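Local coordinates for protein polysaccharide deacetylase (Ammonifex degensii, PDB 4WCJ) that probably removes N-acetyl groups from poly-beta-1,6-N-acetyl-D-glucosamine as a zinc-binding family 4 carbohydrate esterase, at residues 158-161 against 162-165; 190-193 against 194-198; 52-55 against 56-59; 137-140 against 141-144. One frame throughout, in Å; residues are numbered along the deposited sequence.

All four contacts are local, each made within one continuous run of residues, and they follow one another in series; none nests in or crosses another. From the N terminus, contact 3 comes first, where a short strand leads into helix 55-67. Contact 4 starts helix 140-148 from a loop, again with a capping box. Contact 1 follows strand 152-156 and carries one zinc ligand in the loop beyond it. Contact 2 ends helix 179-197. Contacts 2 and 4 pack directly together, His-196 stacking on Trp-140, and so join two helices of the beta/alpha barrel. Tyr-159 of contact 1 also touches Cys-192 of contact 2, while contact 3 stands apart.

Contact 1: 158-161 against 162-165; sequences TYDL and HYWD. With ZN (zinc ion), chain B.
The ends of Asp-160 and Tyr-163 meet across the bend, and their flat groups are steeply turned: carboxylate and ring planes stand 64° apart. Tyr-163 OH donates to Asp-160 OD1 over 2.8 Å, on the syn side of the carboxylate and somewhat out of its plane. The ring presents its edge here, with Tyr-163 CE2 lying 3.4 Å from Asp-160 O in the ring plane. Asp-160 CG is anti to its own backbone N (chi1 -171°), while Tyr-163 CG lies beside its N (chi1 -58°); together these swings bring the two ends together across the intervening Leu-161 and His-162.

That chain is tightly folded. Leu-161 N donates to Thr-158 OG1 at 3.1 Å, an ST motif, and His-162 sits at the centre of an inverse gamma turn, closed by a weak bond of 3.0 Å from Tyr-163 N to Leu-161 O. The imidazole of His-162 leads away from all this, and its NE2 binds the zinc ion at 2.2 Å. Asp-99, His-157 and two waters complete the site, the Asp-His-His metal triad of family 4 carbohydrate esterases.

A water links the two halves: it donates to Asp-160 OD1 at 2.7 Å and accepts from His-162 N at 3.0 Å. Gln-127 NE2 bonds to OD1 as well. One carboxylate oxygen is therefore gripped by the phenol, the water and an amide, and through that water the aspartate is tied to the backbone of a zinc ligand, which probably helps to fix where the histidine ring emerges.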
loop_
_atom_site.group_PDB
_atom_site.type_symbol
_atom_site.label_atom_id
_atom_site.label_comp_id
_atom_site.label_asym_id
_atom_site.label_seq_id
_atom_site.Cartn_x
_atom_site.Cartn_y
_atom_site.Cartn_z
ATOM N N THR A 158 -3.387 0.812 10.044
ATOM C CA THR A 158 -3.770 1.060 11.453
ATOM C C THR A 158 -3.814 2.551 11.785
ATOM O O THR A 158 -3.304 3.387 11.030
ATOM C CB THR A 158 -2.840 0.354 12.509
ATOM O OG1 THR A 158 -1.614 1.086 12.672
ATOM C CG2 THR A 158 -2.556 -1.083 12.131
ATOM N N TYR A 159 -4.457 2.882 12.907
ATOM C CA TYR A 159 -4.374 4.235 13.463
ATOM C C TYR A 159 -3.044 4.449 14.191
ATOM O O TYR A 159 -2.286 5.381 13.889
ATOM C CB TYR A 159 -5.537 4.511 14.429
ATOM C CG TYR A 159 -5.497 5.906 15.028
ATOM C CD1 TYR A 159 -6.026 6.991 14.340
ATOM C CD2 TYR A 159 -4.924 6.138 16.272
ATOM C CE1 TYR A 159 -5.983 8.265 14.877
ATOM C CE2 TYR A 159 -4.881 7.416 16.815
ATOM C CZ TYR A 159 -5.410 8.470 16.106
ATOM O OH TYR A 159 -5.370 9.741 16.634
ATOM N N ASP A 160 -2.769 3.602 15.173
ATOM C CA ASP A 160 -1.499 3.683 15.898
ATOM C C ASP A 160 -1.150 2.334 16.521
ATOM O O ASP A 160 -0.988 2.209 17.742
ATOM C CB ASP A 160 -1.560 4.782 16.963
ATOM C CG ASP A 160 -0.205 5.061 17.605
ATOM O OD1 ASP A 160 0.840 4.811 16.961
ATOM O OD2 ASP A 160 -0.194 5.530 18.762
ATOM N N LEU A 161 -1.024 1.322 15.670
ATOM C CA LEU A 161 -0.672 -0.017 16.126
ATOM C C LEU A 161 0.468 -0.597 15.293
ATOM O O LEU A 161 0.615 -1.810 15.187
ATOM C CB LEU A 161 -1.895 -0.950 16.079
ATOM C CG LEU A 161 -2.809 -0.946 17.304
ATOM C CD1 LEU A 161 -3.894 -2.006 17.177
ATOM C CD2 LEU A 161 -2.009 -1.173 18.583
ATOM N N HIS A 162 1.283 0.280 14.713
ATOM C CA HIS A 162 2.417 -0.142 13.899
ATOM C C HIS A 162 3.634 -0.398 14.774
ATOM O O HIS A 162 4.678 0.265 14.654
ATOM C CB HIS A 162 2.732 0.915 12.846
ATOM C CG HIS A 162 3.481 0.391 11.662
ATOM N ND1 HIS A 162 4.725 -0.188 11.762
ATOM C CD2 HIS A 162 3.168 0.391 10.342
ATOM C CE1 HIS A 162 5.146 -0.533 10.556
ATOM N NE2 HIS A 162 4.214 -0.208 9.684
ATOM N N TYR A 163 3.494 -1.368 15.664
ATOM C CA TYR A 163 4.545 -1.702 16.604
ATOM C C TYR A 163 4.812 -3.198 16.596
ATOM O O TYR A 163 3.894 -4.010 16.400
ATOM C CB TYR A 163 4.171 -1.234 18.011
ATOM C CG TYR A 163 3.901 0.251 18.106
ATOM C CD1 TYR A 163 4.943 1.155 18.255
ATOM C CD2 TYR A 163 2.606 0.748 18.045
ATOM C CE1 TYR A 163 4.705 2.513 18.344
ATOM C CE2 TYR A 163 2.355 2.112 18.126
ATOM C CZ TYR A 163 3.413 2.989 18.277
ATOM O OH TYR A 163 3.177 4.342 18.365
ATOM N N TRP A 164 6.075 -3.548 16.816
ATOM C CA TRP A 164 6.529 -4.931 16.800
ATOM C C TRP A 164 6.947 -5.396 18.193
ATOM O O TRP A 164 7.696 -4.707 18.886
ATOM C CB TRP A 164 7.699 -5.084 15.820
ATOM C CG TRP A 164 8.232 -6.476 15.735
ATOM C CD1 TRP A 164 9.250 -7.014 16.469
ATOM C CD2 TRP A 164 7.777 -7.510 14.860
ATOM N NE1 TRP A 164 9.452 -8.324 16.107
ATOM C CE2 TRP A 164 8.560 -8.652 15.118
ATOM C CE3 TRP A 164 6.778 -7.582 13.883
ATOM C CZ2 TRP A 164 8.377 -9.853 14.433
ATOM C CZ3 TRP A 164 6.600 -8.773 13.204
ATOM C CH2 TRP A 164 7.395 -9.894 13.484
ATOM N N ASP A 165 6.453 -6.562 18.602
ATOM C CA ASP A 165 6.871 -7.168 19.859
ATOM C C ASP A 165 7.993 -8.171 19.597
ATOM O O ASP A 165 7.775 -9.218 18.991
ATOM C CB ASP A 165 5.684 -7.845 20.552
ATOM C CG ASP A 165 6.004 -8.275 21.968
ATOM O OD1 ASP A 165 6.634 -9.339 22.140
ATOM O OD2 ASP A 165 5.620 -7.549 22.911
HETATM ZN ZN ZN B . 4.315 -0.050 7.512
HETATM O O HOH W 1 1.917 3.192 15.075
HETATM O O HOH W 2 6.556 -0.016 7.452
HETATM O O HOH W 3 4.853 -1.376 5.705
#

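Contact 2: 190-193 against 194-198; sequences TACL and KEHLG
Lys-194 N bonds back to Thr-190 O at 2.9 Å, the first link in the closing turns of helix 179-197, an outer helix of the beta/alpha barrel that packs against strand 152-156. Beyond CB the lysine leads away from the earlier turn, its chain bent at two places. Glu-195 repeats the pattern, its N donating to Ala-191 O, and only its CB stays near that turn; the rest extends outward.

His-196 does more. Its N donates to Cys-192 O at 3.0 Å, and His-196 ND1 adds a weak, bent bond to the same oxygen at 3.1 Å, so a single carbonyl receives both the backbone and the side chain of one residue. The ring also meets Cys-192 SG edge-on, the sulfur lying in the ring plane 3.5 Å from His-196 ND1. With chi1 at -178°, the sulfur of Cys-192 stands opposite its N, which places it beside that edge. Beyond the helix, the imidazole stacks on Trp-140.

Leu-197 turns to the inner side. It lies alongside Leu-193, both pointing the same way, with Leu-197 CD1 4.1 Å from Leu-193 CD2. The two leucines press on Val-154 of the strand, and Leu-197 also touches Ile-143, so this pair joins the helix to the barrel wall and to helix 140-148. Their backbones are linked too, Leu-197 N to Leu-193 O at 2.8 Å.

At Gly-198 the chain leaves the helix with a positive phi of 68°, yet its N still reaches back to Lys-194 O at 2.7 Å.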
loop_
_atom_site.group_PDB
_atom_site.type_symbol
_atom_site.label_atom_id
_atom_site.label_comp_id
_atom_site.label_asym_id
_atom_site.label_seq_id
_atom_site.Cartn_x
_atom_site.Cartn_y
_atom_site.Cartn_z
ATOM N N THR A 190 -10.529 4.515 10.615
ATOM C CA THR A 190 -11.472 4.821 9.536
ATOM C C THR A 190 -12.199 6.139 9.803
ATOM O O THR A 190 -12.414 6.941 8.882
ATOM C CB THR A 190 -12.498 3.686 9.324
ATOM O OG1 THR A 190 -13.298 3.512 10.501
ATOM C CG2 THR A 190 -11.777 2.399 9.009
ATOM N N ALA A 191 -12.560 6.369 11.064
ATOM C CA ALA A 191 -13.260 7.593 11.450
ATOM C C ALA A 191 -12.374 8.800 11.162
ATOM O O ALA A 191 -12.835 9.822 10.643
ATOM C CB ALA A 191 -13.640 7.561 12.920
ATOM N N CYS A 192 -11.097 8.664 11.497
ATOM C CA CYS A 192 -10.143 9.745 11.333
ATOM C C CYS A 192 -9.946 10.098 9.858
ATOM O O CYS A 192 -9.930 11.277 9.492
ATOM C CB CYS A 192 -8.808 9.375 11.979
ATOM S SG CYS A 192 -7.579 10.674 11.864
ATOM N N LEU A 193 -9.812 9.083 9.008
ATOM C CA LEU A 193 -9.647 9.320 7.572
ATOM C C LEU A 193 -10.911 9.933 6.983
ATOM O O LEU A 193 -10.846 10.763 6.078
ATOM C CB LEU A 193 -9.307 8.018 6.842
ATOM C CG LEU A 193 -7.902 7.484 7.088
ATOM C CD1 LEU A 193 -7.696 6.163 6.354
ATOM C CD2 LEU A 193 -6.885 8.515 6.664
ATOM N N LYS A 194 -12.062 9.517 7.498
ATOM C CA LYS A 194 -13.328 10.079 7.048
ATOM C C LYS A 194 -13.401 11.555 7.425
ATOM O O LYS A 194 -13.800 12.389 6.613
ATOM C CB LYS A 194 -14.515 9.316 7.646
ATOM C CG LYS A 194 -15.874 9.804 7.161
ATOM C CD LYS A 194 -16.186 9.270 5.776
ATOM C CE LYS A 194 -17.521 9.798 5.267
ATOM N NZ LYS A 194 -18.601 9.700 6.293
ATOM N N GLU A 195 -13.000 11.874 8.652
ATOM C CA GLU A 195 -13.023 13.254 9.123
ATOM C C GLU A 195 -12.135 14.164 8.274
ATOM O O GLU A 195 -12.520 15.283 7.947
ATOM C CB GLU A 195 -12.580 13.340 10.578
ATOM C CG GLU A 195 -12.537 14.765 11.097
ATOM C CD GLU A 195 -11.812 14.888 12.420
ATOM O OE1 GLU A 195 -11.403 13.846 12.978
ATOM O OE2 GLU A 195 -11.644 16.030 12.898
ATOM N N HIS A 196 -10.950 13.684 7.923
ATOM C CA HIS A 196 -10.015 14.506 7.169
ATOM C C HIS A 196 -10.312 14.520 5.671
ATOM O O HIS A 196 -10.277 15.576 5.038
ATOM C CB HIS A 196 -8.572 14.034 7.398
ATOM C CG HIS A 196 -8.024 14.382 8.748
ATOM N ND1 HIS A 196 -7.715 13.432 9.696
ATOM C CD2 HIS A 196 -7.716 15.578 9.305
ATOM C CE1 HIS A 196 -7.246 14.025 10.781
ATOM N NE2 HIS A 196 -7.240 15.328 10.570
ATOM N N LEU A 197 -10.595 13.357 5.104
ATOM C CA LEU A 197 -10.688 13.220 3.654
ATOM C C LEU A 197 -12.126 13.150 3.130
ATOM O O LEU A 197 -12.350 13.237 1.921
ATOM C CB LEU A 197 -9.915 11.979 3.203
ATOM C CG LEU A 197 -8.448 11.900 3.651
ATOM C CD1 LEU A 197 -7.848 10.554 3.243
ATOM C CD2 LEU A 197 -7.595 13.075 3.127
ATOM N N GLY A 198 -13.089 12.983 4.034
ATOM C CA GLY A 198 -14.497 12.924 3.665
ATOM C C GLY A 198 -14.866 11.690 2.861
ATOM O O GLY A 198 -15.866 11.685 2.143
#

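Contact 3: 52-55 against 56-59; sequences AISR and REFA
Ser-54 N meets the carboxylate of Glu-57 on the anti side of OE1, while Ile-53 CG2 comes obliquely to the ring of Phe-58. The bond from Ser-54 N to Glu-57 OE1 spans 3.1 Å, 20° out of the carboxylate plane. The Phe-58 ring leads away instead, meeting Tyr-42 edge-to-face and resting against helix 102-114; Phe-58 CB is what stays near Ile-53 CG2, at 4.1 Å.

In return, Ser-54 OG accepts from Glu-57 N at 3.0 Å, so serine and glutamate form a capping box at the start of helix 55-67. The serine can do this because OG stands between its own N and carbonyl carbon (chi1 74°). Phe-58 N donates to Ser-54 O at 2.7 Å.

Ile-53 flanks the box with its long branch. Ile-53 CG1 passes Glu-57 CB at 3.7 Å, and its CD1 lies 3.6 Å from Phe-58 N. With an alanine here, Glu-57 CB and the Phe-58 backbone would probably lose that apolar cover, opening a gap between the entering chain and the first turn.

The box satisfies two amide N-H groups in reciprocal fashion, one before the helix and one in its first turn, and the glutamate's negative charge at a helix N terminus probably suits the dipole there.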
loop_
_atom_site.group_PDB
_atom_site.type_symbol
_atom_site.label_atom_id
_atom_site.label_comp_id
_atom_site.label_asym_id
_atom_site.label_seq_id
_atom_site.Cartn_x
_atom_site.Cartn_y
_atom_site.Cartn_z
ATOM N N ALA A 52 14.437 2.396 1.540
ATOM C CA ALA A 52 14.270 3.526 0.648
ATOM C C ALA A 52 14.837 3.235 -0.732
ATOM O O ALA A 52 15.794 2.473 -0.886
ATOM C CB ALA A 52 14.928 4.771 1.237
ATOM N N ILE A 53 14.217 3.850 -1.728
ATOM C CA ILE A 53 14.681 3.808 -3.103
ATOM C C ILE A 53 14.936 5.248 -3.542
ATOM O O ILE A 53 14.222 6.165 -3.136
ATOM C CB ILE A 53 13.647 3.115 -4.019
ATOM C CG1 ILE A 53 14.191 2.914 -5.432
ATOM C CG2 ILE A 53 12.333 3.886 -4.052
ATOM C CD1 ILE A 53 13.181 2.276 -6.351
ATOM N N SER A 54 15.963 5.470 -4.350
ATOM C CA SER A 54 16.268 6.832 -4.762
ATOM C C SER A 54 15.229 7.335 -5.752
ATOM O O SER A 54 14.605 6.548 -6.465
ATOM C CB SER A 54 17.671 6.921 -5.377
ATOM O OG SER A 54 17.703 6.357 -6.672
ATOM N N ARG A 55 15.047 8.651 -5.768
ATOM C CA ARG A 55 14.133 9.325 -6.684
ATOM C C ARG A 55 14.402 8.894 -8.120
ATOM O O ARG A 55 13.490 8.488 -8.838
ATOM C CB ARG A 55 14.277 10.839 -6.529
ATOM C CG ARG A 55 13.202 11.674 -7.197
ATOM C CD ARG A 55 13.144 13.060 -6.558
ATOM N NE ARG A 55 12.369 14.017 -7.342
ATOM C CZ ARG A 55 12.075 15.249 -6.936
ATOM N NH1 ARG A 55 12.482 15.672 -5.745
ATOM N NH2 ARG A 55 11.372 16.059 -7.720
ATOM N N ARG A 56 15.673 8.957 -8.507
ATOM C CA ARG A 56 16.130 8.529 -9.824
ATOM C C ARG A 56 15.751 7.071 -10.106
ATOM O O ARG A 56 15.167 6.767 -11.146
ATOM C CB ARG A 56 17.648 8.717 -9.930
ATOM C CG ARG A 56 18.184 8.930 -11.339
ATOM C CD ARG A 56 19.669 9.294 -11.307
ATOM N NE ARG A 56 20.219 9.536 -12.640
ATOM C CZ ARG A 56 21.460 9.959 -12.876
ATOM N NH1 ARG A 56 22.292 10.198 -11.869
ATOM N NH2 ARG A 56 21.871 10.150 -14.123
ATOM N N GLU A 57 16.073 6.177 -9.170
ATOM C CA GLU A 57 15.782 4.752 -9.334
ATOM C C GLU A 57 14.281 4.486 -9.406
ATOM O O GLU A 57 13.824 3.670 -10.204
ATOM C CB GLU A 57 16.397 3.938 -8.188
ATOM C CG GLU A 57 17.906 3.740 -8.278
ATOM C CD GLU A 57 18.515 3.298 -6.949
ATOM O OE1 GLU A 57 17.867 3.499 -5.894
ATOM O OE2 GLU A 57 19.639 2.747 -6.955
ATOM N N PHE A 58 13.524 5.162 -8.551
ATOM C CA PHE A 58 12.068 5.051 -8.538
ATOM C C PHE A 58 11.483 5.414 -9.903
ATOM O O PHE A 58 10.702 4.647 -10.469
ATOM C CB PHE A 58 11.485 5.946 -7.437
ATOM C CG PHE A 58 9.980 5.944 -7.362
ATOM C CD1 PHE A 58 9.281 4.775 -7.108
ATOM C CD2 PHE A 58 9.267 7.126 -7.501
ATOM C CE1 PHE A 58 7.896 4.783 -7.019
ATOM C CE2 PHE A 58 7.884 7.141 -7.417
ATOM C CZ PHE A 58 7.198 5.969 -7.176
ATOM N N ALA A 59 11.882 6.566 -10.436
ATOM C CA ALA A 59 11.394 7.016 -11.739
ATOM C C ALA A 59 11.814 6.065 -12.858
ATOM O O ALA A 59 11.041 5.801 -13.781
ATOM C CB ALA A 59 11.883 8.430 -12.034
#

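Contact 4: 137-140 against 141-144; sequences MCSW and EQIK
Ser-139 O accepts from Ile-143 N at 3.0 Å and Trp-140 O from Lys-144 N at 2.8 Å, so the loop passes straight into helix 140-148. Ser-139 is the N-cap. A chi1 of 68° sets its OG between N and carbonyl carbon, where Ser-139 OG takes Gln-142 N at 3.2 Å, while Gln-142 OE1 reaches back to accept from Ser-139 N at 2.8 Å, a nearly straight bond (171°) whose donor is tilted from the amide carbonyl plane; the pair makes a capping box. A water donates both to OE1 and to Met-137 O, extending the link into the loop.

Apolar contacts flank the cap. Ile-143 CD1 lies 4.0 Å from Trp-140 CE3, the two side chains running side by side, and Ile-143 CG1 meets Cys-138 CB at 3.9 Å. Trp-140 also packs on Leu-193 of helix 179-197.

A leucine in place of Gln-142 would probably leave Ser-139 N-H without its acceptor and the water without one of its two mates.

Here a neutral amide oxygen serves the cap: two donors, a backbone N-H and a water, converge on OE1, which is likely to hold the glutamine end in place without a charge.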
loop_
_atom_site.group_PDB
_atom_site.type_symbol
_atom_site.label_atom_id
_atom_site.label_comp_id
_atom_site.label_asym_id
_atom_site.label_seq_id
_atom_site.Cartn_x
_atom_site.Cartn_y
_atom_site.Cartn_z
ATOM N N MET A 137 6.561 12.702 8.787
ATOM C CA MET A 137 5.428 12.167 8.038
ATOM C C MET A 137 4.799 13.292 7.245
ATOM O O MET A 137 4.957 14.457 7.590
ATOM C CB MET A 137 4.389 11.536 8.974
ATOM C CG MET A 137 4.912 10.358 9.798
ATOM S SD MET A 137 5.226 8.851 8.839
ATOM C CE MET A 137 7.005 8.950 8.648
ATOM N N CYS A 138 4.098 12.947 6.173
ATOM C CA CYS A 138 3.251 13.914 5.493
ATOM C C CYS A 138 2.301 14.556 6.493
ATOM O O CYS A 138 1.885 13.921 7.468
ATOM C CB CYS A 138 2.434 13.250 4.379
ATOM S SG CYS A 138 3.389 12.608 3.018
ATOM N N SER A 139 1.982 15.821 6.262
ATOM C CA SER A 139 0.884 16.461 6.982
ATOM C C SER A 139 -0.446 16.121 6.312
ATOM O O SER A 139 -0.474 15.628 5.183
ATOM C CB SER A 139 1.086 17.972 7.008
ATOM O OG SER A 139 0.933 18.505 5.698
ATOM N N TRP A 140 -1.548 16.385 6.997
ATOM C CA TRP A 140 -2.857 16.219 6.367
ATOM C C TRP A 140 -3.022 17.129 5.144
ATOM O O TRP A 140 -3.627 16.720 4.155
ATOM C CB TRP A 140 -3.962 16.464 7.386
ATOM C CG TRP A 140 -4.103 15.301 8.314
ATOM C CD1 TRP A 140 -3.815 15.267 9.647
ATOM C CD2 TRP A 140 -4.520 13.978 7.957
ATOM N NE1 TRP A 140 -4.059 14.010 10.149
ATOM C CE2 TRP A 140 -4.478 13.198 9.127
ATOM C CE3 TRP A 140 -4.911 13.378 6.756
ATOM C CZ2 TRP A 140 -4.842 11.852 9.142
ATOM C CZ3 TRP A 140 -5.275 12.037 6.767
ATOM C CH2 TRP A 140 -5.235 11.291 7.958
ATOM N N GLU A 141 -2.468 18.342 5.192
ATOM C CA GLU A 141 -2.542 19.233 4.031
ATOM C C GLU A 141 -1.869 18.592 2.829
ATOM O O GLU A 141 -2.351 18.681 1.704
ATOM C CB GLU A 141 -1.882 20.582 4.319
ATOM C CG GLU A 141 -2.585 21.418 5.347
ATOM C CD GLU A 141 -2.038 22.831 5.404
ATOM O OE1 GLU A 141 -2.711 23.704 5.993
ATOM O OE2 GLU A 141 -0.939 23.066 4.852
ATOM N N GLN A 142 -0.743 17.936 3.080
ATOM C CA GLN A 142 0.027 17.336 2.010
ATOM C C GLN A 142 -0.673 16.111 1.437
ATOM O O GLN A 142 -0.696 15.919 0.226
ATOM C CB GLN A 142 1.430 16.991 2.508
ATOM C CG GLN A 142 2.347 18.217 2.590
ATOM C CD GLN A 142 3.567 17.983 3.463
ATOM O OE1 GLN A 142 3.583 17.074 4.300
ATOM N NE2 GLN A 142 4.595 18.808 3.275
ATOM N N ILE A 143 -1.269 15.293 2.302
ATOM C CA ILE A 143 -2.057 14.149 1.841
ATOM C C ILE A 143 -3.267 14.630 1.023
ATOM O O ILE A 143 -3.548 14.108 -0.069
ATOM C CB ILE A 143 -2.519 13.297 3.032
ATOM C CG1 ILE A 143 -1.323 12.552 3.635
ATOM C CG2 ILE A 143 -3.607 12.308 2.604
ATOM C CD1 ILE A 143 -1.588 11.977 4.995
ATOM N N LYS A 144 -3.956 15.644 1.542
ATOM C CA LYS A 144 -5.101 16.223 0.852
ATOM C C LYS A 144 -4.731 16.724 -0.536
ATOM O O LYS A 144 -5.500 16.546 -1.484
ATOM C CB LYS A 144 -5.713 17.359 1.677
ATOM C CG LYS A 144 -6.506 16.881 2.885
ATOM C CD LYS A 144 -6.915 18.027 3.783
ATOM C CE LYS A 144 -7.599 17.520 5.044
ATOM N NZ LYS A 144 -8.106 18.622 5.902
HETATM O O HOH W 4 4.970 17.379 6.802
#